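Local atomic coordinates of endo-beta-1,4-mannanase (Alicyclobacillus acidocaldarius, PDB entry 4CD7), a protein that hydrolyses internal beta-1,4-mannosidic linkages of mannans, as expected of an endo-acting family 113 glycoside hydrolase built on a TIM barrel. Residues T29-A34 / W283-Y288; E75-A80 / K139-E144; C181-E186 / S201-I206; D211-L216 / A267-E272. One frame throughout, in Å; residues are numbered along the deposited sequence. Where two conformers were deposited one is given.

Contact 1: T29-A34 / W283-Y288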
loop_
_atom_site.group_PDB
_atom_site.type_symbol
_atom_site.label_atom_id
_atom_site.label_comp_id
_atom_site.label_asym_id
_atom_site.label_seq_id
_atom_site.Cartn_x
_atom_site.Cartn_y
_atom_site.Cartn_z
ATOM N N THR A 29 -8.902 15.785 -11.075
ATOM C CA THR A 29 -9.104 17.155 -10.616
ATOM C C THR A 29 -7.825 17.993 -10.624
ATOM O O THR A 29 -6.730 17.457 -10.586
ATOM C CB THR A 29 -9.683 17.206 -9.186
ATOM O OG1 THR A 29 -8.769 16.609 -8.264
ATOM C CG2 THR A 29 -11.055 16.526 -9.107
ATOM N N ASP A 30 -7.993 19.317 -10.643
ATOM C CA ASP A 30 -6.874 20.254 -10.455
ATOM C C ASP A 30 -6.197 20.031 -9.107
ATOM O O ASP A 30 -4.959 20.100 -8.988
ATOM C CB ASP A 30 -7.360 21.704 -10.557
ATOM C CG ASP A 30 -7.778 22.072 -11.959
ATOM O OD1 ASP A 30 -7.334 21.409 -12.916
ATOM O OD2 ASP A 30 -8.554 23.038 -12.112
ATOM N N GLU A 31 -7.027 19.777 -8.098
ATOM C CA GLU A 31 -6.546 19.479 -6.758
ATOM C C GLU A 31 -5.612 18.285 -6.738
ATOM O O GLU A 31 -4.587 18.336 -6.074
ATOM C CB GLU A 31 -7.705 19.207 -5.815
ATOM C CG GLU A 31 -8.463 20.459 -5.437
ATOM C CD GLU A 31 -9.637 20.793 -6.353
ATOM O OE1 GLU A 31 -9.734 20.321 -7.516
ATOM O OE2 GLU A 31 -10.493 21.558 -5.874
ATOM N N ALA A 32 -5.966 17.209 -7.447
ATOM C CA ALA A 32 -5.133 15.986 -7.402
ATOM C C ALA A 32 -3.794 16.266 -8.082
ATOM O O ALA A 32 -2.735 15.823 -7.621
ATOM C CB ALA A 32 -5.842 14.799 -8.047
ATOM N N ARG A 33 -3.839 17.025 -9.164
ATOM C CA ARG A 33 -2.626 17.421 -9.880
ATOM C C ARG A 33 -1.699 18.245 -9.000
ATOM O O ARG A 33 -0.488 18.005 -8.948
ATOM C CB ARG A 33 -2.999 18.172 -11.175
ATOM C CG ARG A 33 -3.762 17.269 -12.141
ATOM C CD ARG A 33 -4.086 17.961 -13.454
ATOM N NE ARG A 33 -2.924 17.985 -14.330
ATOM C CZ ARG A 33 -2.420 16.919 -14.968
ATOM N NH1 ARG A 33 -2.942 15.688 -14.841
ATOM N NH2 ARG A 33 -1.367 17.082 -15.735
ATOM N N ALA A 34 -2.276 19.183 -8.267
ATOM C CA ALA A 34 -1.530 20.022 -7.352
ATOM C C ALA A 34 -0.907 19.193 -6.235
ATOM O O ALA A 34 0.234 19.432 -5.842
ATOM C CB ALA A 34 -2.427 21.117 -6.789
ATOM N N TRP A 283 -0.709 10.030 1.310
ATOM C CA TRP A 283 -0.803 11.396 0.779
ATOM C C TRP A 283 -2.175 11.531 0.103
ATOM O O TRP A 283 -2.535 10.722 -0.764
ATOM C CB TRP A 283 0.322 11.598 -0.221
ATOM C CG TRP A 283 0.676 13.035 -0.567
ATOM C CD1 TRP A 283 0.074 13.836 -1.494
ATOM C CD2 TRP A 283 1.778 13.795 -0.040
ATOM N NE1 TRP A 283 0.707 15.051 -1.549
ATOM C CE2 TRP A 283 1.760 15.056 -0.676
ATOM C CE3 TRP A 283 2.777 13.529 0.909
ATOM C CZ2 TRP A 283 2.715 16.046 -0.402
ATOM C CZ3 TRP A 283 3.717 14.525 1.202
ATOM C CH2 TRP A 283 3.674 15.767 0.552
ATOM N N PRO A 284 -2.945 12.561 0.498
ATOM C CA PRO A 284 -4.307 12.699 0.005
ATOM C C PRO A 284 -4.361 13.330 -1.377
ATOM O O PRO A 284 -3.464 14.083 -1.725
ATOM C CB PRO A 284 -4.945 13.634 1.035
ATOM C CG PRO A 284 -3.812 14.507 1.459
ATOM C CD PRO A 284 -2.595 13.615 1.469
ATOM N N TRP A 285 -5.416 13.052 -2.143
ATOM C CA TRP A 285 -5.585 13.736 -3.449
ATOM C C TRP A 285 -5.917 15.208 -3.271
ATOM O O TRP A 285 -5.618 16.016 -4.153
ATOM C CB TRP A 285 -6.661 13.067 -4.338
ATOM C CG TRP A 285 -8.033 13.201 -3.841
ATOM C CD1 TRP A 285 -8.695 12.317 -3.052
ATOM C CD2 TRP A 285 -8.960 14.283 -4.100
ATOM N NE1 TRP A 285 -9.957 12.781 -2.781
ATOM C CE2 TRP A 285 -10.146 13.981 -3.414
ATOM C CE3 TRP A 285 -8.895 15.464 -4.849
ATOM C CZ2 TRP A 285 -11.265 14.810 -3.443
ATOM C CZ3 TRP A 285 -10.020 16.300 -4.879
ATOM C CH2 TRP A 285 -11.187 15.963 -4.177
ATOM N N LYS A 286 -6.551 15.549 -2.143
ATOM C CA LYS A 286 -6.816 16.939 -1.798
ATOM C C LYS A 286 -5.921 17.299 -0.616
ATOM O O LYS A 286 -6.165 16.887 0.514
ATOM C CB LYS A 286 -8.291 17.189 -1.458
ATOM C CG LYS A 286 -8.586 18.688 -1.329
ATOM C CD LYS A 286 -10.054 18.953 -1.086
ATOM C CE LYS A 286 -10.337 20.445 -1.159
ATOM N NZ LYS A 286 -11.805 20.715 -1.082
ATOM N N LEU A 287 -4.850 18.025 -0.896
ATOM C CA LEU A 287 -3.846 18.331 0.135
ATOM C C LEU A 287 -4.184 19.624 0.892
ATOM O O LEU A 287 -4.460 20.649 0.269
ATOM C CB LEU A 287 -2.477 18.454 -0.514
ATOM C CG LEU A 287 -1.248 18.523 0.369
ATOM C CD1 LEU A 287 -1.120 17.291 1.269
ATOM C CD2 LEU A 287 0.005 18.724 -0.483
ATOM N N TYR A 288 -4.178 19.556 2.226
ATOM C CA TYR A 288 -4.318 20.742 3.083
ATOM C C TYR A 288 -3.095 21.646 2.890
ATOM O O TYR A 288 -2.015 21.160 2.571
ATOM C CB TYR A 288 -4.498 20.344 4.568
ATOM C CG TYR A 288 -3.394 19.455 5.082
ATOM C CD1 TYR A 288 -2.192 19.983 5.520
ATOM C CD2 TYR A 288 -3.541 18.076 5.096
ATOM C CE1 TYR A 288 -1.165 19.160 5.984
ATOM C CE2 TYR A 288 -2.524 17.240 5.540
ATOM C CZ TYR A 288 -1.333 17.785 5.973
ATOM O OH TYR A 288 -0.319 16.949 6.401
HETATM O O HOH W 1 -4.523 19.394 -3.467
#

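Contact 2: E75-A80 / K139-E144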
loop_
_atom_site.group_PDB
_atom_site.type_symbol
_atom_site.label_atom_id
_atom_site.label_comp_id
_atom_site.label_asym_id
_atom_site.label_seq_id
_atom_site.Cartn_x
_atom_site.Cartn_y
_atom_site.Cartn_z
ATOM N N GLU A 75 -8.473 8.116 -15.513
ATOM C CA GLU A 75 -7.997 8.891 -14.361
ATOM C C GLU A 75 -6.705 8.264 -13.802
ATOM O O GLU A 75 -5.763 8.968 -13.452
ATOM C CB GLU A 75 -9.035 8.968 -13.243
ATOM C CG GLU A 75 -10.222 9.873 -13.478
ATOM C CD GLU A 75 -11.134 9.902 -12.252
ATOM O OE1 GLU A 75 -10.818 10.662 -11.291
ATOM O OE2 GLU A 75 -12.131 9.129 -12.226
ATOM N N ILE A 76 -6.675 6.939 -13.730
ATOM C CA ILE A 76 -5.464 6.242 -13.329
ATOM C C ILE A 76 -4.324 6.602 -14.284
ATOM O O ILE A 76 -3.220 6.945 -13.846
ATOM C CB ILE A 76 -5.663 4.719 -13.227
ATOM C CG1 ILE A 76 -6.697 4.387 -12.121
ATOM C CG2 ILE A 76 -4.340 4.069 -12.905
ATOM C CD1 ILE A 76 -7.160 2.948 -12.106
ATOM N N ALA A 77 -4.620 6.571 -15.584
ATOM C CA ALA A 77 -3.607 6.839 -16.578
ATOM C C ALA A 77 -3.100 8.269 -16.481
ATOM O O ALA A 77 -1.907 8.510 -16.611
ATOM C CB ALA A 77 -4.121 6.538 -17.996
ATOM N N SER A 78 -4.000 9.225 -16.264
ATOM C CA SER A 78 -3.635 10.641 -16.106
ATOM C C SER A 78 -2.646 10.857 -14.964
ATOM O O SER A 78 -1.654 11.580 -15.076
ATOM C CB SER A 78 -4.901 11.470 -15.841
ATOM O OG SER A 78 -5.672 11.598 -17.019
ATOM N N MET A 79 -2.953 10.235 -13.827
ATOM C CA MET A 79 -2.066 10.337 -12.639
ATOM C C MET A 79 -0.733 9.609 -12.864
ATOM O O MET A 79 0.325 10.112 -12.486
ATOM C CB MET A 79 -2.737 9.783 -11.373
ATOM C CG MET A 79 -3.597 10.741 -10.593
ATOM S SD MET A 79 -2.753 12.271 -10.094
ATOM C CE MET A 79 -3.453 13.349 -11.321
ATOM N N ALA A 80 -0.768 8.423 -13.469
ATOM C CA ALA A 80 0.473 7.702 -13.765
ATOM C C ALA A 80 1.388 8.482 -14.725
ATOM O O ALA A 80 2.596 8.547 -14.519
ATOM C CB ALA A 80 0.166 6.323 -14.311
ATOM N N LYS A 139 -0.003 -2.309 -17.215
ATOM C CA LYS A 139 0.797 -2.458 -18.425
ATOM C C LYS A 139 0.599 -1.245 -19.342
ATOM O O LYS A 139 1.572 -0.676 -19.840
ATOM C CB LYS A 139 0.474 -3.765 -19.181
ATOM C CG LYS A 139 1.110 -3.849 -20.570
ATOM C CD LYS A 139 0.881 -5.238 -21.205
ATOM C CE LYS A 139 1.557 -5.347 -22.565
ATOM N NZ LYS A 139 1.737 -6.760 -23.000
ATOM N N ARG A 140 -0.653 -0.890 -19.601
ATOM C CA ARG A 140 -0.994 0.286 -20.474
ATOM C C ARG A 140 -0.251 1.587 -20.073
ATOM O O ARG A 140 0.206 2.380 -20.939
ATOM C CB ARG A 140 -2.533 0.566 -20.425
ATOM C CG ARG A 140 -2.975 1.956 -20.943
ATOM C CD ARG A 140 -4.450 2.322 -20.697
ATOM N NE ARG A 140 -4.721 3.745 -21.018
ATOM C CZ ARG A 140 -5.840 4.417 -20.721
ATOM N NH1 ARG A 140 -6.833 3.835 -20.047
ATOM N NH2 ARG A 140 -5.959 5.701 -21.084
ATOM N N THR A 141 -0.197 1.820 -18.768
ATOM C CA THR A 141 0.325 3.035 -18.187
ATOM C C THR A 141 1.812 2.927 -17.810
ATOM O O THR A 141 2.395 3.885 -17.310
ATOM C CB THR A 141 -0.523 3.452 -16.989
ATOM O OG1 THR A 141 -0.491 2.421 -16.002
ATOM C CG2 THR A 141 -1.979 3.685 -17.432
ATOM N N GLY A 142 2.445 1.789 -18.072
ATOM C CA GLY A 142 3.880 1.659 -17.793
ATOM C C GLY A 142 4.262 1.674 -16.324
ATOM O O GLY A 142 5.366 2.062 -15.987
ATOM N N CYS A 143 3.341 1.275 -15.451
ATOM C CA CYS A 143 3.632 1.161 -14.028
ATOM C C CYS A 143 4.715 0.101 -13.809
ATOM O O CYS A 143 4.665 -1.011 -14.386
ATOM C CB CYS A 143 2.387 0.801 -13.228
ATOM S SG CYS A 143 1.202 2.153 -13.124
ATOM N N GLU A 144 5.688 0.474 -12.985
ATOM C CA GLU A 144 6.881 -0.325 -12.760
ATOM C C GLU A 144 6.627 -1.460 -11.754
ATOM O O GLU A 144 7.383 -2.444 -11.687
ATOM C CB GLU A 144 8.031 0.570 -12.300
ATOM C CG GLU A 144 8.661 1.452 -13.384
ATOM C CD GLU A 144 7.978 2.782 -13.615
ATOM O OE1 GLU A 144 6.870 3.038 -13.099
ATOM O OE2 GLU A 144 8.575 3.592 -14.339
#

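Contact 3: C181-E186 / S201-I206. With MAN (alpha-D-mannopyranose), chain C; BMA (beta-D-mannopyranose), chain B; IFM (5-hydroxymethyl-3,4-dihydroxypiperidine), chain E.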
loop_
_atom_site.group_PDB
_atom_site.type_symbol
_atom_site.label_atom_id
_atom_site.label_comp_id
_atom_site.label_asym_id
_atom_site.label_seq_id
_atom_site.Cartn_x
_atom_site.Cartn_y
_atom_site.Cartn_z
ATOM N N CYS A 181 1.222 -8.092 2.683
ATOM C CA CYS A 181 0.581 -8.750 3.842
ATOM C C CYS A 181 0.510 -7.779 5.009
ATOM O O CYS A 181 1.161 -6.722 4.995
ATOM C CB CYS A 181 1.328 -10.029 4.261
ATOM S SG CYS A 181 2.924 -9.766 5.064
ATOM N N ASN A 182 -0.301 -8.116 6.005
ATOM C CA ASN A 182 -0.396 -7.294 7.211
ATOM C C ASN A 182 0.841 -7.510 8.077
ATOM O O ASN A 182 1.495 -8.551 7.997
ATOM C CB ASN A 182 -1.666 -7.613 8.010
ATOM C CG ASN A 182 -2.056 -6.476 8.941
ATOM O OD1 ASN A 182 -1.750 -5.319 8.670
ATOM N ND2 ASN A 182 -2.713 -6.806 10.063
ATOM N N HIS A 183 1.171 -6.525 8.908
ATOM C CA HIS A 183 2.230 -6.738 9.888
ATOM C C HIS A 183 1.879 -7.982 10.688
ATOM O O HIS A 183 0.703 -8.204 11.068
ATOM C CB HIS A 183 2.410 -5.533 10.816
ATOM C CG HIS A 183 1.162 -5.127 11.522
ATOM N ND1 HIS A 183 0.887 -5.528 12.808
ATOM C CD2 HIS A 183 0.104 -4.383 11.124
ATOM C CE1 HIS A 183 -0.285 -5.050 13.180
ATOM N NE2 HIS A 183 -0.786 -4.356 12.172
ATOM N N GLY A 184 2.898 -8.795 10.944
ATOM C CA GLY A 184 2.724 -10.049 11.673
ATOM C C GLY A 184 2.394 -11.255 10.818
ATOM O O GLY A 184 2.295 -12.362 11.333
ATOM N N ARG A 185 2.262 -11.051 9.514
ATOM C CA ARG A 185 1.939 -12.139 8.578
ATOM C C ARG A 185 3.099 -12.507 7.675
ATOM O O ARG A 185 3.001 -13.483 6.896
ATOM C CB ARG A 185 0.724 -11.754 7.737
ATOM C CG ARG A 185 -0.541 -11.525 8.562
ATOM C CD ARG A 185 -1.127 -12.830 9.109
ATOM N NE ARG A 185 -1.423 -13.764 8.033
ATOM C CZ ARG A 185 -1.632 -15.067 8.167
ATOM N NH1 ARG A 185 -1.619 -15.643 9.379
ATOM N NH2 ARG A 185 -1.853 -15.807 7.084
ATOM N N GLU A 186 4.193 -11.749 7.750
ATOM C CA GLU A 186 5.353 -11.975 6.862
ATOM C C GLU A 186 5.826 -13.431 6.938
ATOM O O GLU A 186 6.154 -14.056 5.917
ATOM C CB GLU A 186 6.525 -11.005 7.172
ATOM C CG GLU A 186 6.231 -9.522 6.919
ATOM C CD GLU A 186 5.714 -8.775 8.164
ATOM O OE1 GLU A 186 5.080 -9.417 9.035
ATOM O OE2 GLU A 186 5.946 -7.544 8.280
ATOM N N SER A 201 2.462 -4.271 5.425
ATOM C CA SER A 201 1.895 -3.095 6.061
ATOM C C SER A 201 2.495 -3.043 7.447
ATOM O O SER A 201 1.938 -3.583 8.420
ATOM C CB SER A 201 0.366 -3.196 6.148
ATOM O OG SER A 201 -0.277 -2.946 4.890
ATOM N N ALA A 202 3.657 -2.414 7.518
ATOM C CA ALA A 202 4.535 -2.508 8.658
ATOM C C ALA A 202 4.236 -1.503 9.776
ATOM O O ALA A 202 5.131 -0.754 10.205
ATOM C CB ALA A 202 5.968 -2.330 8.180
ATOM N N TYR A 203 3.012 -1.549 10.290
ATOM C CA TYR A 203 2.552 -0.654 11.345
ATOM C C TYR A 203 2.942 -1.210 12.722
ATOM O O TYR A 203 2.108 -1.508 13.549
ATOM C CB TYR A 203 1.051 -0.482 11.240
ATOM C CG TYR A 203 0.602 0.216 9.962
ATOM C CD1 TYR A 203 0.729 1.585 9.818
ATOM C CD2 TYR A 203 0.013 -0.498 8.916
ATOM C CE1 TYR A 203 0.299 2.236 8.659
ATOM C CE2 TYR A 203 -0.421 0.132 7.756
ATOM C CZ TYR A 203 -0.281 1.505 7.634
ATOM O OH TYR A 203 -0.719 2.168 6.504
ATOM N N TYR A 204 4.234 -1.379 12.922
ATOM C CA TYR A 204 4.757 -1.855 14.189
ATOM C C TYR A 204 4.752 -0.700 15.178
ATOM O O TYR A 204 5.151 0.409 14.843
ATOM C CB TYR A 204 6.163 -2.453 13.991
ATOM C CG TYR A 204 6.081 -3.679 13.141
ATOM C CD1 TYR A 204 5.437 -4.815 13.615
ATOM C CD2 TYR A 204 6.583 -3.700 11.840
ATOM C CE1 TYR A 204 5.316 -5.954 12.831
ATOM C CE2 TYR A 204 6.457 -4.836 11.038
ATOM C CZ TYR A 204 5.793 -5.956 11.543
ATOM O OH TYR A 204 5.630 -7.122 10.792
ATOM N N PRO A 205 4.289 -0.947 16.405
ATOM C CA PRO A 205 4.390 0.114 17.412
ATOM C C PRO A 205 5.833 0.632 17.605
ATOM O O PRO A 205 6.806 -0.085 17.367
ATOM C CB PRO A 205 3.909 -0.567 18.693
ATOM C CG PRO A 205 3.132 -1.759 18.262
ATOM C CD PRO A 205 3.662 -2.177 16.932
ATOM N N ILE A 206 5.944 1.868 18.087
ATOM C CA ILE A 206 7.257 2.509 18.327
ATOM C C ILE A 206 8.234 1.563 19.026
ATOM O O ILE A 206 9.372 1.402 18.569
ATOM C CB ILE A 206 7.091 3.823 19.130
ATOM C CG1 ILE A 206 6.412 4.866 18.243
ATOM C CG2 ILE A 206 8.449 4.347 19.583
ATOM C CD1 ILE A 206 6.045 6.168 18.950
HETATM C C1 MAN C . -4.509 -6.183 15.154
HETATM C C2 MAN C . -3.758 -6.115 13.844
HETATM C C3 MAN C . -4.246 -4.849 13.151
HETATM C C4 MAN C . -5.762 -4.943 12.932
HETATM C C5 MAN C . -6.541 -5.377 14.190
HETATM C C6 MAN C . -7.937 -5.860 13.805
HETATM O O1 MAN C . -3.899 -5.522 16.262
HETATM O O2 MAN C . -4.011 -7.286 13.059
HETATM O O3 MAN C . -3.577 -4.649 11.928
HETATM O O4 MAN C . -6.255 -3.674 12.562
HETATM O O5 MAN C . -5.900 -6.404 14.963
HETATM O O6 MAN C . -8.849 -5.287 14.700
HETATM C C1 BMA B . -6.212 -3.379 11.164
HETATM C C2 BMA B . -7.317 -2.368 10.854
HETATM C C3 BMA B . -7.262 -1.992 9.380
HETATM C C4 BMA B . -5.846 -1.616 8.951
HETATM C C5 BMA B . -4.810 -2.640 9.396
HETATM C C6 BMA B . -3.400 -2.157 9.099
HETATM O O2 BMA B . -7.193 -1.188 11.657
HETATM O O3 BMA B . -8.150 -0.919 9.045
HETATM O O4 BMA B . -5.831 -1.580 7.524
HETATM O O5 BMA B . -4.929 -2.870 10.791
HETATM O O6 BMA B . -2.451 -3.025 9.723
HETATM O O4 IFM E . -5.940 3.354 5.866
HETATM C C4 IFM E . -5.592 2.002 6.146
HETATM C C3 IFM E . -5.693 1.149 4.881
HETATM O O3 IFM E . -7.087 0.960 4.605
HETATM C C2 IFM E . -5.008 -0.223 4.990
HETATM N N IFM E . -3.857 -0.253 5.881
HETATM C C1 IFM E . -3.758 0.606 7.036
HETATM C C5 IFM E . -4.198 2.022 6.734
HETATM C C6 IFM E . -4.136 2.862 8.002
HETATM O O6 IFM E . -4.998 2.382 9.028
#

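Contact 4: D211-L216 / A267-E272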
loop_
_atom_site.group_PDB
_atom_site.type_symbol
_atom_site.label_atom_id
_atom_site.label_comp_id
_atom_site.label_asym_id
_atom_site.label_seq_id
_atom_site.Cartn_x
_atom_site.Cartn_y
_atom_site.Cartn_z
ATOM N N ASP A 211 12.810 -5.085 18.083
ATOM C CA ASP A 211 12.825 -6.539 18.196
ATOM C C ASP A 211 12.092 -7.291 17.072
ATOM O O ASP A 211 12.120 -8.543 17.047
ATOM C CB ASP A 211 12.378 -6.976 19.605
ATOM C CG ASP A 211 11.032 -6.437 19.996
ATOM O OD1 ASP A 211 10.155 -6.325 19.151
ATOM O OD2 ASP A 211 10.840 -6.144 21.182
ATOM N N ARG A 212 11.494 -6.544 16.130
ATOM C CA ARG A 212 10.807 -7.139 14.968
ATOM C C ARG A 212 11.785 -7.432 13.830
ATOM O O ARG A 212 11.589 -8.360 13.025
ATOM C CB ARG A 212 9.677 -6.244 14.449
ATOM C CG ARG A 212 8.875 -6.898 13.318
ATOM C CD ARG A 212 8.218 -8.220 13.722
ATOM N NE ARG A 212 7.377 -8.729 12.622
ATOM C CZ ARG A 212 6.892 -9.963 12.503
ATOM N NH1 ARG A 212 7.120 -10.917 13.403
ATOM N NH2 ARG A 212 6.181 -10.269 11.430
ATOM N N VAL A 213 12.845 -6.643 13.760
ATOM C CA VAL A 213 13.826 -6.763 12.657
ATOM C C VAL A 213 14.332 -8.200 12.421
ATOM O O VAL A 213 14.381 -8.651 11.283
ATOM C CB VAL A 213 14.974 -5.766 12.856
ATOM C CG1 VAL A 213 16.142 -6.064 11.935
ATOM C CG2 VAL A 213 14.460 -4.345 12.605
ATOM N N PRO A 214 14.666 -8.943 13.491
ATOM C CA PRO A 214 15.178 -10.298 13.211
ATOM C C PRO A 214 14.245 -11.194 12.420
ATOM O O PRO A 214 14.717 -11.981 11.615
ATOM C CB PRO A 214 15.439 -10.902 14.609
ATOM C CG PRO A 214 15.523 -9.737 15.532
ATOM C CD PRO A 214 14.777 -8.583 14.916
ATOM N N VAL A 215 12.940 -11.111 12.657
ATOM C CA VAL A 215 11.987 -11.940 11.886
ATOM C C VAL A 215 11.891 -11.462 10.431
ATOM O O VAL A 215 11.760 -12.290 9.510
ATOM C CB VAL A 215 10.595 -11.958 12.546
ATOM C CG1 VAL A 215 9.548 -12.562 11.603
ATOM C CG2 VAL A 215 10.654 -12.730 13.875
ATOM N N LEU A 216 11.952 -10.146 10.212
ATOM C CA LEU A 216 11.917 -9.609 8.846
ATOM C C LEU A 216 13.145 -10.093 8.081
ATOM O O LEU A 216 13.034 -10.573 6.945
ATOM C CB LEU A 216 11.823 -8.061 8.818
ATOM C CG LEU A 216 10.627 -7.434 9.557
ATOM C CD1 LEU A 216 10.697 -5.928 9.515
ATOM C CD2 LEU A 216 9.319 -7.891 8.957
ATOM N N ALA A 267 15.703 4.281 13.077
ATOM C CA ALA A 267 16.761 3.840 13.969
ATOM C C ALA A 267 16.975 2.341 13.877
ATOM O O ALA A 267 18.110 1.877 13.880
ATOM C CB ALA A 267 16.430 4.227 15.391
ATOM N N ALA A 268 15.876 1.592 13.810
ATOM C CA ALA A 268 15.905 0.138 13.901
ATOM C C ALA A 268 16.282 -0.538 12.587
ATOM O O ALA A 268 16.966 -1.555 12.597
ATOM C CB ALA A 268 14.544 -0.370 14.370
ATOM N N MET A 269 15.803 -0.017 11.457
ATOM C CA MET A 269 15.991 -0.751 10.199
ATOM C C MET A 269 17.453 -0.809 9.803
ATOM O O MET A 269 18.118 0.225 9.724
ATOM C CB MET A 269 15.139 -0.196 9.048
ATOM C CG MET A 269 13.638 -0.380 9.263
ATOM S SD MET A 269 13.137 -2.099 9.614
ATOM C CE MET A 269 13.657 -2.935 8.125
ATOM N N PRO A 270 17.965 -2.032 9.580
ATOM C CA PRO A 270 19.377 -2.149 9.253
ATOM C C PRO A 270 19.711 -1.793 7.824
ATOM O O PRO A 270 18.872 -1.844 6.921
ATOM C CB PRO A 270 19.695 -3.627 9.506
ATOM C CG PRO A 270 18.392 -4.321 9.345
ATOM C CD PRO A 270 17.317 -3.351 9.757
ATOM N N ASP A 271 20.967 -1.454 7.631
ATOM C CA ASP A 271 21.518 -1.229 6.313
ATOM C C ASP A 271 22.047 -2.560 5.762
ATOM O O ASP A 271 23.239 -2.827 5.812
ATOM C CB ASP A 271 22.644 -0.204 6.397
ATOM C CG ASP A 271 23.122 0.251 5.028
ATOM O OD1 ASP A 271 22.491 -0.095 4.006
ATOM O OD2 ASP A 271 24.134 0.960 4.974
ATOM N N GLU A 272 21.123 -3.390 5.274
ATOM C CA GLU A 272 21.429 -4.723 4.771
ATOM C C GLU A 272 20.700 -4.906 3.452
ATOM O O GLU A 272 19.627 -4.362 3.267
ATOM C CB GLU A 272 20.997 -5.802 5.788
ATOM C CG GLU A 272 21.801 -5.754 7.070
ATOM C CD GLU A 272 21.276 -6.661 8.165
ATOM O OE1 GLU A 272 20.461 -7.561 7.897
ATOM O OE2 GLU A 272 21.686 -6.471 9.326
#

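Contact 1: T29-A34 / W283-Y288
Where the TIM barrel closes on itself, the N-terminal turn of its first helix, 30-40, meets the loop leaving the last barrel strand, 275-283: T29, E31 and A32 pack on W285. T29 is the N-cap. Its OG1 accepts from A32 N at 3.0 Å, with 148° at the hydrogen, and also bonds T26 O. The same OG1 lies 3.6 Å from W285 CE3, so the capped turn and the benzo part of the indole are in direct contact. E31 adds its beta methylene, CB standing 3.8 Å from W285 CZ3, while A32 N comes up at the ring edge. W285 CG sits between its own backbone N and carbonyl carbon (chi1 68°), which turns the benzo part of the indole toward T29 and E31; CB of K286 lies over one face of the indole. The backbone joins in as well: A32 CA points a C-H at W285 O over 3.3 Å, with 146° at the hydrogen. Beside it, two acceptors, E31 O and W285 O, approach to 3.2 Å without a bond. On the exposed side E31 OE2 and K286 NZ remain 5.0 Å apart, an attraction at most weak. No direct hydrogen bond crosses the contact, but one water does the bridging, donating to E31 O at 2.8 Å and accepting from L287 N at 2.9 Å.

Contact 2: E75-A80 / K139-E144
T141 holds OG1 between its backbone N and carbonyl carbon (chi1 60°), which sends CG2 out beside the N and onto A77, while R140, with CG anti to its N (chi1 164°) and the chain extended as far as NE, reaches across the same alanine. T141 CG2 touches A77 CB at 3.6 Å. The guanidinium of exposed R140 lays one face over that methyl, off-centre, with R140 NH2 at 3.7 Å from A77 CB. One turn on, A80 CB meets T141 CB at 4.0 Å and, more loosely, C143 SG at 4.5 Å. The polar ends turn elsewhere: T141 OG1 bonds V137 O, and R140 NH2 forms a salt bridge with D74, consistent with its place above A77. G142, with positive phi, ends the helix in a Schellman motif and redirects the chain inward. The contact thus packs helix 73-85 against the C-terminal end of helix 120-140 on the outside of the barrel, with C143 and A80 facing strands 89-98 and 46-55 respectively.

Contact 3: C181-E186 / S201-I206
Y204 and E186 make the tight, buried end of this contact; H183 leads from it to the sugar cleft. Y204 OH donates to E186 OE2 at 2.6 Å, on the syn side, the carboxylate plane only 11° from the ring. R212 and S200 OG also bond the carboxylate. G184 N is held by Y204 OH at 3.2 Å and E186 OE1 at 3.0 Å, which pins the type II turn 182-185. CB of H183 lies over the Y204 face, 3.5 Å from CZ of Y204, and the imidazole edge points there in a T-shaped pair. S201 N donates to C181 O at 2.8 Å, a parallel strand pairing, but H183 N bonds S201 O only weakly. On the cleft face ligands replace protein partners: H183 NE2 and N182 ND2 bond O3 of the alpha-mannose, and N182 OD1 accepts from O6 of the beta-mannose. Y203, its OH bonded to E231, flanks the piperidine, which E151 and E231 bond, consistent with the clan GH-A active site of a TIM barrel.

Contact 4: D211-L216 / A267-E272
V213 faces A268, M269 and P270 with its two methyls, CG1 turned mainly to P270, CG2 mainly to A268 and M269. V213 CG1, anti to the backbone N (chi1 167°), points at the proline ring and stops 3.7 Å from P270 CD. V213 CG2 rests 4.0 Å from M269 SD and 3.8 Å from the backbone O of A268, with CB of A268 a little farther away. A turn later L216 CD1 approaches M269 CE at 4.4 Å, the methionine being bent at chi2 and chi3. In the next shell, W209, at the start of helix 209-223, touches A268 and M269, and F229 of strand 227-232 touches both L216 and M269. P214 coincides with a kink in helix 209-223, while M269 is where helix 255-268 gives out. Polar anchoring lies at the borders: R212 NH2 forms salt bridges with E186 and E187, and E272 OE1 with R217 NE. Between the two segments there is no hydrogen bond, so the join between helix 209-223 and the end of helix 255-268 with the turn after it rests on dispersion and burial of apolar surface.

Overall arrangement
From the N terminus, helix 30-40 opens contact 1, which closes only after the last barrel strand, so its span takes in all three others. Within it, contact 2 ties helix 73-85 to the end of helix 120-140, contact 3 then joins the ends of strands 176-182 and 197-201, and contact 4 links helix 209-223 with the end of helix 255-268. These three follow in series; none cross. Contacts 1 and 2 touch through R33 and M79, their centres about 17 Å apart. Contacts 3 and 4, with centres about 13 Å apart, meet where R212 of contact 4 bonds E186 and probably Y204. Contact 3 lines the sugar cleft; contacts 2 and 4 join helices outside the barrel.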